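Local coordinates for protein endoglucanase EG-II (Hypocrea jecorina, PDB 3QR3) that hydrolyses internal beta-1,4-glucosidic bonds of cellulose, its catalytic domain being a family 5 glycosyl hydrolase with a TIM-barrel fold, at residues Asn53-Thr58 with Trp315-Leu320; Ala108-Gly113 with Gly118-Ala123; Tyr221-Ser224 with Thr229-Glu232. All coordinates share one frame; numbering follows the deposited sequence.

The three contacts illustrate how a TIM barrel is finished outside its eight parallel strands. Interaction 1 spans most of the chain, joining the end of helix 44-55 to the tail around strand 315-316 and helix 319-325. Within that span come interaction 2, in the excursion between strand 99-104 and helix 122-136, and then interaction 3, in the loop between strand 214-219 and helix 238-251. Interactions 1 and 2 lie across the chain's centre from one another, their own centres about 37 Å apart. Interaction 3 is about 21 Å from interaction 1 and 30 Å from interaction 2, centre to centre. None touches another, though interactions 1 and 3 come within about 7 Å at their nearest atoms.

Interaction 1: residues Asn53-Thr58 with Trp315-Leu320; sequences NEDGMT and WTDTSL
Asp55 and Asp317 bring two carboxylates together from distant parts of the TIM-barrel chain, joining the end of helix 44-55 to the C-terminal tail just before helix 319-325. This is the tight part of the contact. Asp55 OD2 lies 2.5 Å from Asp317 OD1, a spacing which suggests that one of the two acids probably holds a proton. The side chains arrive from opposite directions with their carboxylate planes turned 43° apart, and Asp55 OD1 is farther from Asp317 OD1, at 3.2 Å. Asp55 sets its CG anti to the carbonyl carbon (chi1 -71°), which carries the buried acid out from the helix end toward the tail. Nearby positive or polar groups probably help such a pair to coexist: His50, in the same helix, hydrogen-bonds Asp317 OD2 and stacks on the Trp315 ring, while Lys328 makes only a long, weak ion pair with Asp55 OD1. An alanine here would probably leave Asp317 OD1 without its close carboxylate partner and open a gap between helix end and tail. The other side is looser and faces solvent. There the extended, exposed side chain of Glu54 stays 4.5 Å from the like-charged Asp317, OE2 to OD1, and its nearest approach to the tail strand is Glu54 OE2 to Trp315 O, at 3.9 Å.

Interaction 2: residues Ala108-Gly113 with Gly118-Ala123; sequences ARWNGG and GGPTNA
Trp110 N donates to Gly113 O across 2.8 Å, and this bond helps close the turn against which Pro120 packs. A second backbone bond returns in the other direction, from Gly113 N to Trp110 O at 3.0 Å, so the two residues are a hydrogen-bonded antiparallel pair. Asn111 and Gly112 make the bend between them, and Gly112 adopts a positive phi at which a side chain would press on the carbonyl oxygen of the residue before it. Gly113 and Gly119 then meet backbone to backbone, with Gly113 C 3.5 Å from Gly119 CA. The closeness depends on both being glycines: a beta carbon on either would point at the facing segment and collide with it, from Gly113 with Gly119 CA and from Gly119 with Gly113 C. The arrangement is a tight beta hairpin, strand 109-110 with 113-114 closed by a type I' turn, set in the excursion that leads from barrel strand 99-104 to helix 122-136 of the TIM barrel. Beside the glycines the contact becomes apolar. Pro120 CG presses on the root of the tryptophan side chain, 3.4 Å from Trp110 CB, and the two side chains cross at about a right angle. Trp110 carries its CG opposite the backbone N (chi1 169°), which leads the indole away from the proline to meet Trp66 edge-to-face; Pro120 also touches Trp66, in helix 66-69. On the hairpin side Pro120 CD lies 3.7 Å from Gly113 O, the same oxygen that receives the Trp110 N bond. Immediately beyond the proline, Thr121 takes the N-cap position of helix 122-136, its side chain capping a backbone N of the first turn, while its own N donates to Gln124 OE1.

Interaction 3: residues Tyr221-Ser224 with Thr229-Glu232; sequences YLDS and THAE. With SO4 (sulfate ion), chain F.
Asp223 holds its CG in the crowded position between backbone N and carbonyl carbon (chi1 56°), while His230 swings its ring to the side of its own backbone N (chi1 -50°); together these torsions bring carboxylate and imidazole within bonding distance. A single oxygen then collects three donors. His230 ND1 reaches Asp223 OD2 at 2.8 Å, with an N-H...O angle of 156°; the oxygen lies near the ring plane, yet the donor stands above the carboxylate plane. The backbone supplies the others, both tilted out of the carboxylate plane: Thr229 N meets Asp223 OD2 on its syn side at 3.0 Å, and His230 N meets Asp223 OD2 on its anti side at 3.1 Å. Ser227 OG adds a further bond to this oxygen, and Gly228 N takes Asp223 OD1, so the buried acid is well satisfied and its rotation is probably fixed. Farther along, a water joins Ser224 N, 3.0 Å away, to Glu232 O. The next two amides bind a sulfate, probably from the crystallisation liquor: Ala231 N binds its O3 at 2.9 Å and Glu232 N its O2 at 2.8 Å. Glu232 sends its carboxylate to Ser268. The whole is a loop folded around one aspartate, with a His-carboxylate hydrogen bond at its heart, on the connection between strand 214-219 and helix 238-251 of the TIM barrel.

Interaction 1: residues Asn53-Thr58 with Trp315-Leu320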
ATOM      1  N   ASN A  53       5.635 -16.574  -9.222  1.00 22.65           N
ATOM      2  CA  ASN A  53       6.290 -17.768  -9.754  1.00 22.74           C
ATOM      3  C   ASN A  53       7.706 -17.527 -10.257  1.00 28.90           C
ATOM      4  O   ASN A  53       8.584 -18.369 -10.076  1.00 24.65           O
ATOM      5  CB  ASN A  53       5.453 -18.391 -10.871  1.00 20.67           C
ATOM      6  CG  ASN A  53       4.217 -19.064 -10.348  1.00 24.92           C
ATOM      7  OD1 ASN A  53       4.083 -19.267  -9.146  1.00 28.11           O
ATOM      8  ND2 ASN A  53       3.304 -19.420 -11.244  1.00 30.86           N
ATOM      9  N   GLU A  54       7.922 -16.373 -10.881  1.00 21.04           N
ATOM     10  CA  GLU A  54       9.197 -16.080 -11.519  1.00 20.73           C
ATOM     11  C   GLU A  54      10.077 -15.114 -10.710  1.00 29.16           C
ATOM     12  O   GLU A  54      11.305 -15.186 -10.767  1.00 25.18           O
ATOM     13  CB  GLU A  54       8.936 -15.521 -12.915  1.00 27.86           C
ATOM     14  CG  GLU A  54      10.176 -15.299 -13.754  1.00 50.30           C
ATOM     15  CD  GLU A  54       9.831 -15.086 -15.217  1.00 65.66           C
ATOM     16  OE1 GLU A  54       9.053 -15.903 -15.760  1.00 64.74           O
ATOM     17  OE2 GLU A  54      10.331 -14.107 -15.820  1.00 65.09           O
ATOM     18  N   ASP A  55       9.451 -14.233  -9.931  1.00 19.51           N
ATOM     19  CA  ASP A  55      10.174 -13.141  -9.280  1.00 18.04           C
ATOM     20  C   ASP A  55      10.204 -13.232  -7.762  1.00 19.98           C
ATOM     21  O   ASP A  55      10.608 -12.284  -7.090  1.00 19.85           O
ATOM     22  CB  ASP A  55       9.571 -11.794  -9.699  1.00 20.81           C
ATOM     23  CG  ASP A  55       9.874 -11.455 -11.132  1.00 29.69           C
ATOM     24  OD1 ASP A  55      10.776 -12.106 -11.700  1.00 24.08           O
ATOM     25  OD2 ASP A  55       9.219 -10.546 -11.687  1.00 25.93           O
ATOM     26  N   GLY A  56       9.765 -14.366  -7.225  1.00 18.94           N
ATOM     27  CA  GLY A  56       9.886 -14.637  -5.805  1.00 21.86           C
ATOM     28  C   GLY A  56       9.163 -13.650  -4.902  1.00 23.10           C
ATOM     29  O   GLY A  56       9.534 -13.470  -3.739  1.00 19.97           O
ATOM     30  N   MET A  57       8.122 -13.017  -5.426  1.00 23.65           N
ATOM     31  CA  MET A  57       7.381 -12.033  -4.646  1.00 18.79           C
ATOM     32  C   MET A  57       6.330 -12.666  -3.751  1.00 21.33           C
ATOM     33  O   MET A  57       5.720 -13.678  -4.101  1.00 19.16           O
ATOM     34  CB  MET A  57       6.756 -10.993  -5.569  1.00 20.67           C
ATOM     35  CG  MET A  57       7.805 -10.076  -6.154  1.00 22.65           C
ATOM     36  SD  MET A  57       7.119  -8.913  -7.323  1.00 28.54           S
ATOM     37  CE  MET A  57       8.633  -8.067  -7.788  1.00 23.33           C
ATOM     38  N   THR A  58       6.111 -12.049  -2.596  1.00 16.66           N
ATOM     39  CA  THR A  58       5.251 -12.638  -1.570  1.00 22.97           C
ATOM     40  C   THR A  58       4.177 -11.685  -1.046  1.00 20.63           C
ATOM     41  O   THR A  58       3.381 -12.042  -0.169  1.00 19.97           O
ATOM     42  CB  THR A  58       6.097 -13.101  -0.391  1.00 17.63           C
ATOM     43  OG1 THR A  58       7.026 -12.060  -0.060  1.00 21.42           O
ATOM     44  CG2 THR A  58       6.880 -14.357  -0.768  1.00 22.24           C
ATOM     45  N   TRP A 315       6.205 -13.734 -19.842  1.00 37.38           N
ATOM     46  CA  TRP A 315       6.254 -12.373 -19.329  1.00 31.66           C
ATOM     47  C   TRP A 315       7.688 -11.877 -19.292  1.00 34.28           C
ATOM     48  O   TRP A 315       8.610 -12.639 -19.008  1.00 39.40           O
ATOM     49  CB  TRP A 315       5.676 -12.303 -17.923  1.00 33.98           C
ATOM     50  CG  TRP A 315       4.250 -12.714 -17.809  1.00 31.83           C
ATOM     51  CD1 TRP A 315       3.782 -13.979 -17.623  1.00 29.08           C
ATOM     52  CD2 TRP A 315       3.099 -11.857 -17.847  1.00 25.92           C
ATOM     53  NE1 TRP A 315       2.412 -13.966 -17.549  1.00 29.52           N
ATOM     54  CE2 TRP A 315       1.968 -12.676 -17.681  1.00 25.77           C
ATOM     55  CE3 TRP A 315       2.918 -10.481 -18.007  1.00 23.96           C
ATOM     56  CZ2 TRP A 315       0.672 -12.167 -17.665  1.00 24.13           C
ATOM     57  CZ3 TRP A 315       1.628  -9.970 -17.988  1.00 32.29           C
ATOM     58  CH2 TRP A 315       0.520 -10.814 -17.823  1.00 30.01           C
ATOM     59  N   THR A 316       7.867 -10.595 -19.586  1.00 27.65           N
ATOM     60  CA  THR A 316       9.156  -9.936 -19.432  1.00 28.00           C
ATOM     61  C   THR A 316       8.985  -8.742 -18.497  1.00 26.55           C
ATOM     62  O   THR A 316       8.048  -7.964 -18.665  1.00 25.35           O
ATOM     63  CB  THR A 316       9.699  -9.444 -20.781  1.00 33.08           C
ATOM     64  OG1 THR A 316       9.606 -10.503 -21.737  1.00 46.22           O
ATOM     65  CG2 THR A 316      11.153  -9.016 -20.656  1.00 36.01           C
ATOM     66  N   ASP A 317       9.884  -8.603 -17.521  1.00 23.89           N
ATOM     67  CA  ASP A 317       9.795  -7.529 -16.526  1.00 27.93           C
ATOM     68  C   ASP A 317      10.446  -6.250 -17.013  1.00 23.59           C
ATOM     69  O   ASP A 317      11.271  -6.287 -17.912  1.00 22.75           O
ATOM     70  CB  ASP A 317      10.462  -7.955 -15.213  1.00 19.76           C
ATOM     71  CG  ASP A 317       9.611  -8.925 -14.426  1.00 28.10           C
ATOM     72  OD1 ASP A 317      10.151  -9.956 -13.972  1.00 24.86           O
ATOM     73  OD2 ASP A 317       8.394  -8.661 -14.277  1.00 22.25           O
ATOM     74  N   THR A 318      10.088  -5.119 -16.410  1.00 20.25           N
ATOM     75  CA  THR A 318      10.795  -3.876 -16.694  1.00 21.89           C
ATOM     76  C   THR A 318      12.197  -3.995 -16.104  1.00 20.54           C
ATOM     77  O   THR A 318      12.464  -4.895 -15.316  1.00 19.45           O
ATOM     78  CB  THR A 318      10.052  -2.635 -16.125  1.00 19.60           C
ATOM     79  OG1 THR A 318      10.216  -2.571 -14.700  1.00 19.89           O
ATOM     80  CG2 THR A 318       8.574  -2.697 -16.474  1.00 17.78           C
ATOM     81  N   SER A 319      13.099  -3.103 -16.486  1.00 17.49           N
ATOM     82  CA  SER A 319      14.472  -3.221 -16.024  1.00 22.28           C
ATOM     83  C   SER A 319      14.622  -2.993 -14.507  1.00 19.26           C
ATOM     84  O   SER A 319      15.434  -3.654 -13.850  1.00 21.04           O
ATOM     85  CB  SER A 319      15.406  -2.306 -16.829  1.00 24.05           C
ATOM     86  OG  SER A 319      15.009  -0.954 -16.740  1.00 29.27           O
ATOM     87  N   LEU A 320      13.833  -2.088 -13.941  1.00 19.27           N
ATOM     88  CA  LEU A 320      13.950  -1.825 -12.505  1.00 19.24           C
ATOM     89  C   LEU A 320      13.453  -3.019 -11.692  1.00 21.21           C
ATOM     90  O   LEU A 320      14.071  -3.407 -10.698  1.00 23.55           O
ATOM     91  CB  LEU A 320      13.208  -0.545 -12.100  1.00 21.13           C
ATOM     92  CG  LEU A 320      13.482  -0.103 -10.654  1.00 23.59           C
ATOM     93  CD1 LEU A 320      14.899   0.411 -10.513  1.00 23.12           C
ATOM     94  CD2 LEU A 320      12.511   0.967 -10.210  1.00 20.43           C
TER

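Interaction 2: residues Ala108-Gly113 with Gly118-Ala123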
ATOM      1  N   ALA A 108      -6.544  10.412   3.437  1.00 13.78           N
ATOM      2  CA  ALA A 108      -7.219  10.772   4.691  1.00 14.98           C
ATOM      3  C   ALA A 108      -8.409  11.688   4.445  1.00 18.22           C
ATOM      4  O   ALA A 108      -8.845  12.408   5.338  1.00 19.40           O
ATOM      5  CB  ALA A 108      -6.240  11.409   5.693  1.00 13.50           C
ATOM      6  N   ARG A 109      -8.943  11.633   3.234  1.00 16.71           N
ATOM      7  CA  ARG A 109      -9.960  12.576   2.815  1.00 20.68           C
ATOM      8  C   ARG A 109     -11.099  11.912   2.053  1.00 19.49           C
ATOM      9  O   ARG A 109     -10.955  10.822   1.502  1.00 17.25           O
ATOM     10  CB  ARG A 109      -9.329  13.663   1.941  1.00 16.03           C
ATOM     11  CG  ARG A 109      -8.536  14.714   2.713  1.00 17.91           C
ATOM     12  CD  ARG A 109      -7.742  15.594   1.740  1.00 17.15           C
ATOM     13  NE  ARG A 109      -7.043  16.691   2.411  1.00 16.59           N
ATOM     14  CZ  ARG A 109      -5.942  16.542   3.136  1.00 20.39           C
ATOM     15  NH1 ARG A 109      -5.410  15.333   3.302  1.00 19.04           N
ATOM     16  NH2 ARG A 109      -5.368  17.598   3.693  1.00 19.73           N
ATOM     17  N   TRP A 110     -12.242  12.584   2.036  1.00 18.39           N
ATOM     18  CA  TRP A 110     -13.335  12.212   1.154  1.00 20.66           C
ATOM     19  C   TRP A 110     -13.793  13.490   0.462  1.00 20.04           C
ATOM     20  O   TRP A 110     -14.308  14.401   1.114  1.00 17.76           O
ATOM     21  CB  TRP A 110     -14.452  11.562   1.970  1.00 20.70           C
ATOM     22  CG  TRP A 110     -15.781  11.345   1.271  1.00 20.12           C
ATOM     23  CD1 TRP A 110     -16.750  12.285   1.023  1.00 26.77           C
ATOM     24  CD2 TRP A 110     -16.312  10.094   0.804  1.00 19.09           C
ATOM     25  NE1 TRP A 110     -17.839  11.698   0.409  1.00 20.83           N
ATOM     26  CE2 TRP A 110     -17.593  10.355   0.265  1.00 23.43           C
ATOM     27  CE3 TRP A 110     -15.823   8.779   0.784  1.00 19.38           C
ATOM     28  CZ2 TRP A 110     -18.390   9.351  -0.295  1.00 22.61           C
ATOM     29  CZ3 TRP A 110     -16.617   7.781   0.226  1.00 19.18           C
ATOM     30  CH2 TRP A 110     -17.885   8.077  -0.314  1.00 20.13           C
ATOM     31  N   ASN A 111     -13.564  13.572  -0.850  1.00 20.69           N
ATOM     32  CA  ASN A 111     -13.953  14.752  -1.628  1.00 23.78           C
ATOM     33  C   ASN A 111     -13.508  16.072  -0.993  1.00 23.99           C
ATOM     34  O   ASN A 111     -14.286  17.018  -0.884  1.00 23.88           O
ATOM     35  CB  ASN A 111     -15.470  14.765  -1.891  1.00 18.35           C
ATOM     36  CG  ASN A 111     -15.933  13.533  -2.654  1.00 24.78           C
ATOM     37  OD1 ASN A 111     -15.128  12.853  -3.280  1.00 21.51           O
ATOM     38  ND2 ASN A 111     -17.223  13.233  -2.590  1.00 24.26           N
ATOM     39  N   GLY A 112     -12.251  16.136  -0.580  1.00 17.68           N
ATOM     40  CA  GLY A 112     -11.702  17.368  -0.046  1.00 21.26           C
ATOM     41  C   GLY A 112     -11.837  17.537   1.461  1.00 19.36           C
ATOM     42  O   GLY A 112     -11.206  18.420   2.037  1.00 23.86           O
ATOM     43  N   GLY A 113     -12.660  16.710   2.100  1.00 19.00           N
ATOM     44  CA  GLY A 113     -12.861  16.809   3.544  1.00 17.30           C
ATOM     45  C   GLY A 113     -12.000  15.813   4.309  1.00 18.75           C
ATOM     46  O   GLY A 113     -11.938  14.638   3.955  1.00 20.28           O
ATOM     47  N   GLY A 118     -13.357  17.802   9.821  1.00 18.71           N
ATOM     48  CA  GLY A 118     -14.166  18.616   8.928  1.00 24.98           C
ATOM     49  C   GLY A 118     -14.855  17.810   7.839  1.00 24.00           C
ATOM     50  O   GLY A 118     -15.918  18.191   7.369  1.00 26.51           O
ATOM     51  N   GLY A 119     -14.243  16.697   7.437  1.00 19.24           N
ATOM     52  CA  GLY A 119     -14.830  15.802   6.450  1.00 21.48           C
ATOM     53  C   GLY A 119     -15.654  14.736   7.152  1.00 26.66           C
ATOM     54  O   GLY A 119     -16.309  15.024   8.147  1.00 26.06           O
ATOM     55  N   PRO A 120     -15.625  13.495   6.643  1.00 21.39           N
ATOM     56  CA  PRO A 120     -16.351  12.389   7.284  1.00 19.41           C
ATOM     57  C   PRO A 120     -16.021  12.282   8.775  1.00 21.51           C
ATOM     58  O   PRO A 120     -14.945  12.688   9.185  1.00 20.94           O
ATOM     59  CB  PRO A 120     -15.822  11.157   6.548  1.00 21.75           C
ATOM     60  CG  PRO A 120     -15.405  11.676   5.210  1.00 17.41           C
ATOM     61  CD  PRO A 120     -14.880  13.057   5.451  1.00 23.04           C
ATOM     62  N   THR A 121     -16.947  11.762   9.573  1.00 19.82           N
ATOM     63  CA  THR A 121     -16.698  11.554  10.997  1.00 22.45           C
ATOM     64  C   THR A 121     -15.911  10.277  11.137  1.00 21.41           C
ATOM     65  O   THR A 121     -15.868   9.484  10.189  1.00 20.46           O
ATOM     66  CB  THR A 121     -18.001  11.358  11.768  1.00 24.00           C
ATOM     67  OG1 THR A 121     -18.689  10.213  11.238  1.00 20.87           O
ATOM     68  CG2 THR A 121     -18.888  12.604  11.651  1.00 23.80           C
ATOM     69  N   ASN A 122     -15.293  10.068  12.300  1.00 20.06           N
ATOM     70  CA  ASN A 122     -14.567   8.826  12.544  1.00 23.43           C
ATOM     71  C   ASN A 122     -15.483   7.635  12.304  1.00 21.83           C
ATOM     72  O   ASN A 122     -15.058   6.632  11.743  1.00 17.97           O
ATOM     73  CB  ASN A 122     -13.987   8.752  13.971  1.00 18.79           C
ATOM     74  CG  ASN A 122     -12.742   9.611  14.153  1.00 24.00           C
ATOM     75  OD1 ASN A 122     -12.275   9.825  15.279  1.00 27.56           O
ATOM     76  ND2 ASN A 122     -12.202  10.107  13.053  1.00 16.49           N
ATOM     77  N   ALA A 123     -16.743   7.749  12.729  1.00 16.87           N
ATOM     78  CA  ALA A 123     -17.681   6.633  12.585  1.00 20.27           C
ATOM     79  C   ALA A 123     -17.961   6.289  11.119  1.00 19.14           C
ATOM     80  O   ALA A 123     -18.196   5.125  10.774  1.00 20.60           O
ATOM     81  CB  ALA A 123     -18.982   6.917  13.321  1.00 23.30           C
TER

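Interaction 3: residues Tyr221-Ser224 with Thr229-Glu232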
ATOM      1  N   TYR A 221      10.073   7.840  -2.221  1.00 16.61           N
ATOM      2  CA  TYR A 221      10.519   7.841  -3.605  1.00 18.79           C
ATOM      3  C   TYR A 221      11.958   8.323  -3.713  1.00 21.02           C
ATOM      4  O   TYR A 221      12.565   8.746  -2.724  1.00 17.72           O
ATOM      5  CB  TYR A 221       9.551   8.642  -4.501  1.00 17.27           C
ATOM      6  CG  TYR A 221       8.264   7.881  -4.672  1.00 20.36           C
ATOM      7  CD1 TYR A 221       8.185   6.816  -5.558  1.00 20.38           C
ATOM      8  CD2 TYR A 221       7.156   8.171  -3.897  1.00 19.88           C
ATOM      9  CE1 TYR A 221       7.022   6.087  -5.698  1.00 21.93           C
ATOM     10  CE2 TYR A 221       5.992   7.445  -4.026  1.00 23.96           C
ATOM     11  CZ  TYR A 221       5.932   6.405  -4.925  1.00 24.52           C
ATOM     12  OH  TYR A 221       4.780   5.676  -5.060  1.00 25.65           O
ATOM     13  N   LEU A 222      12.518   8.217  -4.908  1.00 16.65           N
ATOM     14  CA  LEU A 222      13.957   8.381  -5.059  1.00 22.07           C
ATOM     15  C   LEU A 222      14.319   9.556  -5.956  1.00 23.37           C
ATOM     16  O   LEU A 222      15.496   9.814  -6.192  1.00 25.27           O
ATOM     17  CB  LEU A 222      14.602   7.088  -5.575  1.00 20.30           C
ATOM     18  CG  LEU A 222      14.735   5.932  -4.567  1.00 23.44           C
ATOM     19  CD1 LEU A 222      13.369   5.361  -4.161  1.00 17.61           C
ATOM     20  CD2 LEU A 222      15.622   4.828  -5.134  1.00 23.96           C
ATOM     21  N   ASP A 223      13.312  10.272  -6.443  1.00 21.22           N
ATOM     22  CA  ASP A 223      13.578  11.444  -7.264  1.00 24.86           C
ATOM     23  C   ASP A 223      13.801  12.690  -6.407  1.00 23.39           C
ATOM     24  O   ASP A 223      13.624  12.658  -5.186  1.00 26.43           O
ATOM     25  CB  ASP A 223      12.502  11.654  -8.341  1.00 23.57           C
ATOM     26  CG  ASP A 223      11.096  11.764  -7.774  1.00 28.76           C
ATOM     27  OD1 ASP A 223      10.899  11.475  -6.573  1.00 27.48           O
ATOM     28  OD2 ASP A 223      10.178  12.142  -8.546  1.00 27.89           O
ATOM     29  N   SER A 224      14.201  13.779  -7.058  1.00 23.13           N
ATOM     30  CA  SER A 224      14.643  14.994  -6.367  1.00 28.03           C
ATOM     31  C   SER A 224      13.643  15.602  -5.371  1.00 30.87           C
ATOM     32  O   SER A 224      14.052  16.215  -4.381  1.00 33.29           O
ATOM     33  CB  SER A 224      15.081  16.050  -7.391  1.00 31.78           C
ATOM     34  OG  SER A 224      14.056  16.291  -8.343  1.00 35.42           O
ATOM     35  N   THR A 229       7.538  11.212  -9.538  1.00 19.90           N
ATOM     36  CA  THR A 229       7.027  11.678 -10.832  1.00 25.03           C
ATOM     37  C   THR A 229       8.118  11.855 -11.889  1.00 29.68           C
ATOM     38  O   THR A 229       7.817  12.122 -13.045  1.00 24.77           O
ATOM     39  CB  THR A 229       6.242  13.013 -10.716  1.00 25.90           C
ATOM     40  OG1 THR A 229       7.079  14.014 -10.129  1.00 28.88           O
ATOM     41  CG2 THR A 229       4.987  12.841  -9.868  1.00 23.72           C
ATOM     42  N   HIS A 230       9.380  11.718 -11.493  1.00 26.40           N
ATOM     43  CA  HIS A 230      10.485  11.831 -12.437  1.00 27.88           C
ATOM     44  C   HIS A 230      11.109  10.467 -12.656  1.00 26.32           C
ATOM     45  O   HIS A 230      11.124   9.633 -11.751  1.00 24.53           O
ATOM     46  CB  HIS A 230      11.555  12.793 -11.923  1.00 28.08           C
ATOM     47  CG  HIS A 230      11.009  14.109 -11.469  1.00 35.18           C
ATOM     48  ND1 HIS A 230      10.592  14.333 -10.173  1.00 35.99           N
ATOM     49  CD2 HIS A 230      10.799  15.265 -12.140  1.00 37.90           C
ATOM     50  CE1 HIS A 230      10.147  15.573 -10.067  1.00 43.80           C
ATOM     51  NE2 HIS A 230      10.263  16.161 -11.245  1.00 45.29           N
ATOM     52  N   ALA A 231      11.622  10.250 -13.860  1.00 18.94           N
ATOM     53  CA  ALA A 231      12.294   9.005 -14.204  1.00 27.53           C
ATOM     54  C   ALA A 231      13.589   8.827 -13.419  1.00 29.03           C
ATOM     55  O   ALA A 231      13.862   7.740 -12.913  1.00 27.54           O
ATOM     56  CB  ALA A 231      12.575   8.946 -15.715  1.00 23.35           C
ATOM     57  N   GLU A 232      14.372   9.897 -13.298  1.00 22.08           N
ATOM     58  CA  GLU A 232      15.716   9.788 -12.731  1.00 21.58           C
ATOM     59  C   GLU A 232      15.692   9.705 -11.206  1.00 26.42           C
ATOM     60  O   GLU A 232      14.850  10.324 -10.562  1.00 28.88           O
ATOM     61  CB  GLU A 232      16.594  10.959 -13.187  1.00 23.11           C
ATOM     62  CG  GLU A 232      16.793  11.033 -14.707  1.00 35.51           C
ATOM     63  CD  GLU A 232      17.548   9.827 -15.271  1.00 32.33           C
ATOM     64  OE1 GLU A 232      18.435   9.285 -14.573  1.00 32.89           O
ATOM     65  OE2 GLU A 232      17.262   9.426 -16.417  1.00 36.99           O
TER
HETATM   66  S   SO4 F 343      13.080  12.995 -15.611  0.46 27.63           S
HETATM   67  O1  SO4 F 343      12.999  14.443 -15.419  0.87 46.59           O
HETATM   68  O2  SO4 F 343      13.797  12.421 -14.481  1.00 36.46           O
HETATM   69  O3  SO4 F 343      11.725  12.440 -15.692  0.78 32.51           O
HETATM   70  O4  SO4 F 343      13.800  12.687 -16.842  0.72 35.56           O
HETATM   71  O   HOH W   1      14.789  13.148  -9.977  1.00 22.30           O